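Local atomic coordinates of putative isochorismatase (Streptomyces avermitilis, PDB entry 3KL2), a protein that is probably a hydrolase of the isochorismatase family, although its substrate and physiological role have not been established. Residues 154-159 and 179-184. Sequence-based numbering, arbitrary orientation.
Sequences IVLGGF and VITLTD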
# COMPACT_ATOMS: atom_id res chain seq x y z
N ILE A 154 7.44 15.09 -6.93
CA ILE A 154 6.15 15.75 -6.70
C ILE A 154 6.39 17.05 -5.90
O ILE A 154 7.11 17.06 -4.89
CB ILE A 154 5.10 14.80 -5.99
CG1 ILE A 154 5.58 14.30 -4.62
CG2 ILE A 154 4.85 13.58 -6.83
CD1 ILE A 154 4.58 13.29 -3.89
N VAL A 155 5.80 18.15 -6.39
CA VAL A 155 5.83 19.45 -5.74
C VAL A 155 4.51 19.66 -5.05
O VAL A 155 3.49 19.58 -5.68
CB VAL A 155 6.03 20.59 -6.77
CG1 VAL A 155 6.05 21.90 -6.06
CG2 VAL A 155 7.30 20.37 -7.60
N LEU A 156 4.52 19.91 -3.74
CA LEU A 156 3.30 19.81 -2.91
C LEU A 156 2.92 21.14 -2.38
O LEU A 156 3.79 21.91 -1.93
CB LEU A 156 3.52 18.96 -1.68
CG LEU A 156 3.51 17.46 -1.78
CD1 LEU A 156 3.60 16.93 -0.36
CD2 LEU A 156 2.18 16.98 -2.49
N GLY A 157 1.61 21.35 -2.35
CA GLY A 157 1.01 22.52 -1.80
C GLY A 157 -0.37 22.17 -1.29
O GLY A 157 -0.91 21.12 -1.67
N GLY A 158 -0.91 23.06 -0.43
CA GLY A 158 -2.29 23.04 -0.01
C GLY A 158 -2.48 22.98 1.49
O GLY A 158 -1.73 23.59 2.27
N PHE A 159 -3.48 22.21 1.89
CA PHE A 159 -3.99 22.21 3.26
C PHE A 159 -4.06 20.77 3.75
O PHE A 159 -4.17 19.83 2.93
CB PHE A 159 -5.43 22.71 3.26
CG PHE A 159 -5.63 24.11 2.77
CD1 PHE A 159 -5.73 25.17 3.67
CD2 PHE A 159 -5.81 24.37 1.43
CE1 PHE A 159 -5.98 26.44 3.25
CE2 PHE A 159 -6.07 25.63 0.99
CZ PHE A 159 -6.15 26.69 1.90
N VAL A 179 10.17 14.44 -2.95
CA VAL A 179 9.13 15.40 -2.55
C VAL A 179 9.69 16.82 -2.36
O VAL A 179 10.67 17.02 -1.68
CB VAL A 179 8.49 14.95 -1.23
CG1 VAL A 179 7.26 15.79 -0.95
CG2 VAL A 179 8.15 13.43 -1.30
N ILE A 180 9.05 17.79 -2.96
CA ILE A 180 9.37 19.20 -2.73
C ILE A 180 8.11 19.79 -2.09
O ILE A 180 7.02 19.63 -2.62
CB ILE A 180 9.64 19.92 -4.05
CG1 ILE A 180 10.96 19.45 -4.64
CG2 ILE A 180 9.68 21.43 -3.87
CD1 ILE A 180 11.08 19.83 -6.11
N THR A 181 8.27 20.41 -0.91
CA THR A 181 7.17 21.12 -0.26
C THR A 181 7.33 22.60 -0.49
O THR A 181 8.41 23.13 -0.33
CB THR A 181 7.10 20.86 1.26
OG1 THR A 181 8.38 21.08 1.86
CG2 THR A 181 6.63 19.42 1.54
N LEU A 182 6.23 23.24 -0.87
CA LEU A 182 6.15 24.64 -1.13
C LEU A 182 5.83 25.33 0.18
O LEU A 182 4.63 25.41 0.59
CB LEU A 182 5.08 24.94 -2.17
CG LEU A 182 5.35 24.55 -3.64
CD1 LEU A 182 4.07 24.51 -4.43
CD2 LEU A 182 6.33 25.51 -4.28
N THR A 183 6.88 25.84 0.83
CA THR A 183 6.77 26.40 2.19
C THR A 183 5.81 27.58 2.27
O THR A 183 5.15 27.73 3.29
CB THR A 183 8.16 26.83 2.74
OG1 THR A 183 8.75 27.81 1.86
CG2 THR A 183 9.08 25.60 2.87
N ASP A 184 5.71 28.38 1.20
CA ASP A 184 4.75 29.49 1.15
C ASP A 184 3.50 29.20 0.29
O ASP A 184 2.86 30.14 -0.16
CB ASP A 184 5.41 30.83 0.72
CG ASP A 184 6.07 30.77 -0.65
OD1 ASP A 184 6.06 29.67 -1.23
OD2 ASP A 184 6.63 31.78 -1.15
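Val155 and Ile180 sit in register on two neighbouring parallel strands, the two strands of a beta-alpha-beta crossover whose connecting helix is 164-174, within the central parallel sheet of the isochorismatase-like fold. Three backbone hydrogen bonds zip the strands together: Ile180 N to Ile154 O (2.8 Å), Leu156 N to Ile180 O (2.8 Å) and Leu182 N to Leu156 O (3.0 Å). Ile180 thus uses both its N-H and its C=O on this neighbour, as does Leu156, the alternation expected of parallel pairing. Weaker CA-H...O contacts from Val179 to Ile154 O and from Val155 to Ile180 O add to the ladder. The axes of the two short strands cross at -30°, and the second strand turns a corner after Leu182.

Apolar side chains line both faces of this strand pair, apart from Thr181. With Val155 and Ile180 side by side, CG2 of the valine meets CD1 of the isoleucine at 4.1 Å; beta-branched residues suit these extended positions. On the face bearing Leu156 and Val179, Leu156 CD1 lies 3.9 Å from Val179 CG1; hydrocarbon suits both sites, buried against helix 164-174, whose Met169 packs on each. Thr181 shares this face; its buried hydroxyl is satisfied by a hydrogen bond with Ser206. Beyond the pair, strand 26-31 bonds to the far edge of strand 153-159.

Leu182, unlike its predecessors, points toward the first strand, where Gly157 presents no side chain against it. Val155 CG1, anti to its backbone N (chi1 180°), leans toward the carbonyl end of its residue and touches Leu182 CG and CD1, each at 3.7 Å.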